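Local coordinates for probable transcriptional regulator, ArsR family protein (Rhodococcus sp. RHA1, PDB 3F6O) that probably acts as a DNA-binding transcription factor of the ArsR family, a dimer whose subunits each carry a winged helix-turn-helix fold, at residues L24-V34 with V69-F79. Sequence-based numbering, arbitrary orientation.
Sequences LGRLSRGPATV and VRTCAIEKEPF
A32 and C72 form an antiparallel hydrogen-bonded pair, joined by two backbone bonds: A32 N donates a hydrogen bond to C72 O at 3.1 Å, and C72 N donates one to A32 O at 2.7 Å. One residue on, T33 faces T71 as a non-hydrogen-bonded pair, and V34 N reaches R70 O at 3.0 Å. T33 CA also directs a C-H...O contact at R70 O. Strand 32-33 ends here: T33 is the N-cap of helix 34-38, its OG1 hydrogen-bonded to E36 N. Beyond the other end of the short strand, direct pairing gives way to a water that donates to L27 O and accepts from I74 N.

Apolar contacts flank these bonds. V34 turns CG2 anti to its carbonyl carbon (chi1 166°), which sets this methyl against C72 SG at 3.7 Å and against the aliphatic part of R70, which runs alongside; the guanidinium of R70 goes on to T63 of the next strand. L27 spans the helix–strand gap, with CD1 by C72 CB and its own CB 3.9 Å from I74 CB. I74, its CG1 anti to the backbone N (chi1 -155°), crosses L24 at about a right angle and carries CD1 to within 3.5 Å of S28 OG. This methyl merely packs on the hydroxyl, which hydrogen-bonds Q89 of the second subunit, placing this end of the contact at the dimer interface.

The axis of helix segment 24-28 approaches that of strand 69-74 to 7.7 Å, at 86°. Through the A32–C72 and T33–T71 bridges, strand 32-33 pairs with one side of strand 69-74 while strand 61-66 pairs with the other, giving the small three-stranded sheet, with its β-hairpin wing, of the ArsR-type winged helix-turn-helix domain.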
loop_
_atom_site.group_PDB
_atom_site.type_symbol
_atom_site.label_atom_id
_atom_site.label_comp_id
_atom_site.label_asym_id
_atom_site.label_seq_id
_atom_site.Cartn_x
_atom_site.Cartn_y
_atom_site.Cartn_z
ATOM N N LEU A 24 13.682 0.389 -0.325
ATOM C CA LEU A 24 13.289 1.500 0.545
ATOM C C LEU A 24 13.871 1.325 1.970
ATOM O O LEU A 24 14.306 2.290 2.587
ATOM C CB LEU A 24 11.773 1.675 0.596
ATOM C CG LEU A 24 11.148 2.215 -0.695
ATOM C CD1 LEU A 24 9.620 2.201 -0.563
ATOM C CD2 LEU A 24 11.722 3.625 -1.030
ATOM N N GLY A 25 13.886 0.085 2.454
ATOM C CA GLY A 25 14.481 -0.244 3.768
ATOM C C GLY A 25 15.943 0.157 3.805
ATOM O O GLY A 25 16.398 0.767 4.763
ATOM N N ARG A 26 16.672 -0.122 2.731
ATOM C CA ARG A 26 18.053 0.267 2.633
ATOM C C ARG A 26 18.214 1.784 2.574
ATOM O O ARG A 26 19.083 2.342 3.255
ATOM C CB ARG A 26 18.740 -0.425 1.433
ATOM C CG ARG A 26 20.128 0.127 1.092
ATOM C CD ARG A 26 21.177 -0.066 2.252
ATOM N NE ARG A 26 22.450 0.565 1.914
ATOM C CZ ARG A 26 22.667 1.879 1.938
ATOM N NH1 ARG A 26 21.695 2.726 2.295
ATOM N NH2 ARG A 26 23.858 2.350 1.606
ATOM N N LEU A 27 17.416 2.449 1.735
ATOM C CA LEU A 27 17.529 3.894 1.582
ATOM C C LEU A 27 17.095 4.667 2.828
ATOM O O LEU A 27 17.464 5.839 3.014
ATOM C CB LEU A 27 16.816 4.382 0.308
ATOM C CG LEU A 27 17.506 3.925 -1.000
ATOM C CD1 LEU A 27 16.592 4.288 -2.171
ATOM C CD2 LEU A 27 18.866 4.577 -1.141
ATOM N N SER A 28 16.346 4.006 3.700
ATOM C CA SER A 28 16.015 4.591 4.998
ATOM C C SER A 28 17.297 4.777 5.825
ATOM O O SER A 28 17.401 5.715 6.605
ATOM C CB SER A 28 14.960 3.739 5.726
ATOM O OG SER A 28 13.680 3.972 5.151
ATOM N N ARG A 29 18.284 3.913 5.607
ATOM C CA ARG A 29 19.589 4.006 6.293
ATOM C C ARG A 29 20.483 5.098 5.714
ATOM O O ARG A 29 21.479 5.484 6.337
ATOM C CB ARG A 29 20.314 2.651 6.235
ATOM C CG ARG A 29 19.804 1.567 7.203
ATOM C CD ARG A 29 20.123 0.176 6.621
ATOM N NE ARG A 29 20.084 -0.935 7.575
ATOM C CZ ARG A 29 21.126 -1.724 7.871
ATOM N NH1 ARG A 29 22.319 -1.535 7.305
ATOM N NH2 ARG A 29 20.978 -2.717 8.737
ATOM N N GLY A 30 20.148 5.605 4.524
ATOM C CA GLY A 30 20.957 6.646 3.878
ATOM C C GLY A 30 21.045 6.411 2.384
ATOM O O GLY A 30 20.612 5.367 1.924
ATOM N N PRO A 31 21.619 7.372 1.624
ATOM C CA PRO A 31 21.649 7.232 0.151
ATOM C C PRO A 31 22.601 6.129 -0.333
ATOM O O PRO A 31 23.441 5.630 0.450
ATOM C CB PRO A 31 22.127 8.614 -0.318
ATOM C CG PRO A 31 23.015 9.104 0.885
ATOM C CD PRO A 31 22.229 8.646 2.076
ATOM N N ALA A 32 22.488 5.787 -1.618
ATOM C CA ALA A 32 23.232 4.681 -2.212
ATOM C C ALA A 32 23.174 4.786 -3.729
ATOM O O ALA A 32 22.285 5.447 -4.283
ATOM C CB ALA A 32 22.632 3.328 -1.738
ATOM N N THR A 33 24.116 4.147 -4.410
ATOM C CA THR A 33 24.077 4.037 -5.860
ATOM C C THR A 33 23.202 2.838 -6.265
ATOM O O THR A 33 22.981 1.934 -5.468
ATOM C CB THR A 33 25.477 3.819 -6.467
ATOM O OG1 THR A 33 25.989 2.547 -6.049
ATOM C CG2 THR A 33 26.431 4.934 -6.046
ATOM N N VAL A 34 22.699 2.850 -7.490
ATOM C CA VAL A 34 21.966 1.698 -8.028
ATOM C C VAL A 34 22.775 0.389 -7.924
ATOM O O VAL A 34 22.229 -0.651 -7.554
ATOM C CB VAL A 34 21.513 1.971 -9.495
ATOM C CG1 VAL A 34 21.065 0.668 -10.200
ATOM C CG2 VAL A 34 20.410 3.037 -9.526
ATOM N N VAL A 69 27.147 6.420 -13.070
ATOM C CA VAL A 69 26.784 6.303 -11.654
ATOM C C VAL A 69 25.452 6.986 -11.413
ATOM O O VAL A 69 25.291 8.144 -11.775
ATOM C CB VAL A 69 27.824 6.976 -10.769
ATOM C CG1 VAL A 69 27.461 6.814 -9.269
ATOM C CG2 VAL A 69 29.218 6.415 -11.059
ATOM N N ARG A 70 24.517 6.274 -10.780
ATOM C CA ARG A 70 23.199 6.822 -10.453
ATOM C C ARG A 70 22.998 6.789 -8.937
ATOM O O ARG A 70 22.901 5.711 -8.351
ATOM C CB ARG A 70 22.066 6.045 -11.183
ATOM C CG ARG A 70 20.662 6.589 -10.883
ATOM C CD ARG A 70 19.561 6.015 -11.777
ATOM N NE ARG A 70 19.743 6.385 -13.180
ATOM C CZ ARG A 70 19.313 7.511 -13.750
ATOM N NH1 ARG A 70 18.631 8.427 -13.062
ATOM N NH2 ARG A 70 19.559 7.720 -15.045
ATOM N N THR A 71 22.948 7.960 -8.297
ATOM C CA THR A 71 22.731 8.025 -6.858
ATOM C C THR A 71 21.251 8.058 -6.558
ATOM O O THR A 71 20.476 8.622 -7.340
ATOM C CB THR A 71 23.463 9.242 -6.216
ATOM O OG1 THR A 71 23.031 10.439 -6.861
ATOM C CG2 THR A 71 24.982 9.107 -6.442
ATOM N N CYS A 72 20.862 7.439 -5.449
ATOM C CA CYS A 72 19.459 7.335 -5.037
ATOM C C CYS A 72 19.294 7.802 -3.607
ATOM O O CYS A 72 20.154 7.537 -2.719
ATOM C CB CYS A 72 18.956 5.883 -5.134
ATOM S SG CYS A 72 19.215 5.106 -6.745
ATOM N N ALA A 73 18.183 8.482 -3.355
ATOM C CA ALA A 73 17.838 8.840 -1.986
ATOM C C ALA A 73 16.334 8.734 -1.768
ATOM O O ALA A 73 15.543 9.017 -2.670
ATOM C CB ALA A 73 18.302 10.263 -1.665
ATOM N N ILE A 74 15.957 8.388 -0.547
ATOM C CA ILE A 74 14.563 8.227 -0.192
ATOM C C ILE A 74 13.889 9.589 -0.077
ATOM O O ILE A 74 14.547 10.610 0.229
ATOM C CB ILE A 74 14.403 7.350 1.103
ATOM C CG1 ILE A 74 13.027 6.679 1.131
ATOM C CG2 ILE A 74 14.777 8.145 2.380
ATOM C CD1 ILE A 74 12.858 5.665 2.258
ATOM N N GLU A 75 12.592 9.608 -0.376
ATOM C CA GLU A 75 11.758 10.775 -0.200
ATOM C C GLU A 75 10.801 10.514 0.938
ATOM O O GLU A 75 10.375 9.384 1.140
ATOM C CB GLU A 75 10.957 11.029 -1.468
ATOM C CG GLU A 75 11.752 11.679 -2.563
ATOM C CD GLU A 75 12.173 13.092 -2.168
ATOM O OE1 GLU A 75 11.287 13.945 -2.049
ATOM O OE2 GLU A 75 13.371 13.338 -1.944
ATOM N N LYS A 76 10.415 11.565 1.653
ATOM C CA LYS A 76 9.566 11.367 2.818
ATOM C C LYS A 76 8.085 11.561 2.525
ATOM O O LYS A 76 7.263 11.015 3.227
ATOM C CB LYS A 76 9.978 12.274 3.976
ATOM C CG LYS A 76 11.259 11.871 4.694
ATOM C CD LYS A 76 11.593 10.384 4.549
ATOM C CE LYS A 76 12.917 10.054 5.201
ATOM N NZ LYS A 76 13.103 8.584 5.082
ATOM N N GLU A 77 7.743 12.301 1.476
ATOM C CA GLU A 77 6.328 12.611 1.208
ATOM C C GLU A 77 5.400 11.386 1.127
ATOM O O GLU A 77 4.332 11.384 1.776
ATOM C CB GLU A 77 6.164 13.481 -0.038
ATOM C CG GLU A 77 6.594 14.940 0.158
ATOM C CD GLU A 77 8.093 15.097 0.456
ATOM O OE1 GLU A 77 8.951 14.408 -0.203
ATOM O OE2 GLU A 77 8.390 15.907 1.380
ATOM N N PRO A 78 5.790 10.341 0.355
ATOM C CA PRO A 78 4.870 9.189 0.326
ATOM C C PRO A 78 4.616 8.552 1.703
ATOM O O PRO A 78 3.533 8.025 1.939
ATOM C CB PRO A 78 5.551 8.221 -0.654
ATOM C CG PRO A 78 6.388 9.147 -1.561
ATOM C CD PRO A 78 6.943 10.132 -0.546
ATOM N N PHE A 79 5.604 8.580 2.596
ATOM C CA PHE A 79 5.392 8.104 3.979
ATOM C C PHE A 79 4.259 8.862 4.650
ATOM O O PHE A 79 3.399 8.281 5.320
ATOM C CB PHE A 79 6.682 8.242 4.805
ATOM C CG PHE A 79 7.715 7.201 4.496
ATOM C CD1 PHE A 79 8.777 7.491 3.653
ATOM C CD2 PHE A 79 7.641 5.932 5.066
ATOM C CE1 PHE A 79 9.740 6.550 3.372
ATOM C CE2 PHE A 79 8.593 4.966 4.789
ATOM C CZ PHE A 79 9.656 5.260 3.950
HETATM O O HOH W 1 18.268 7.836 1.212
#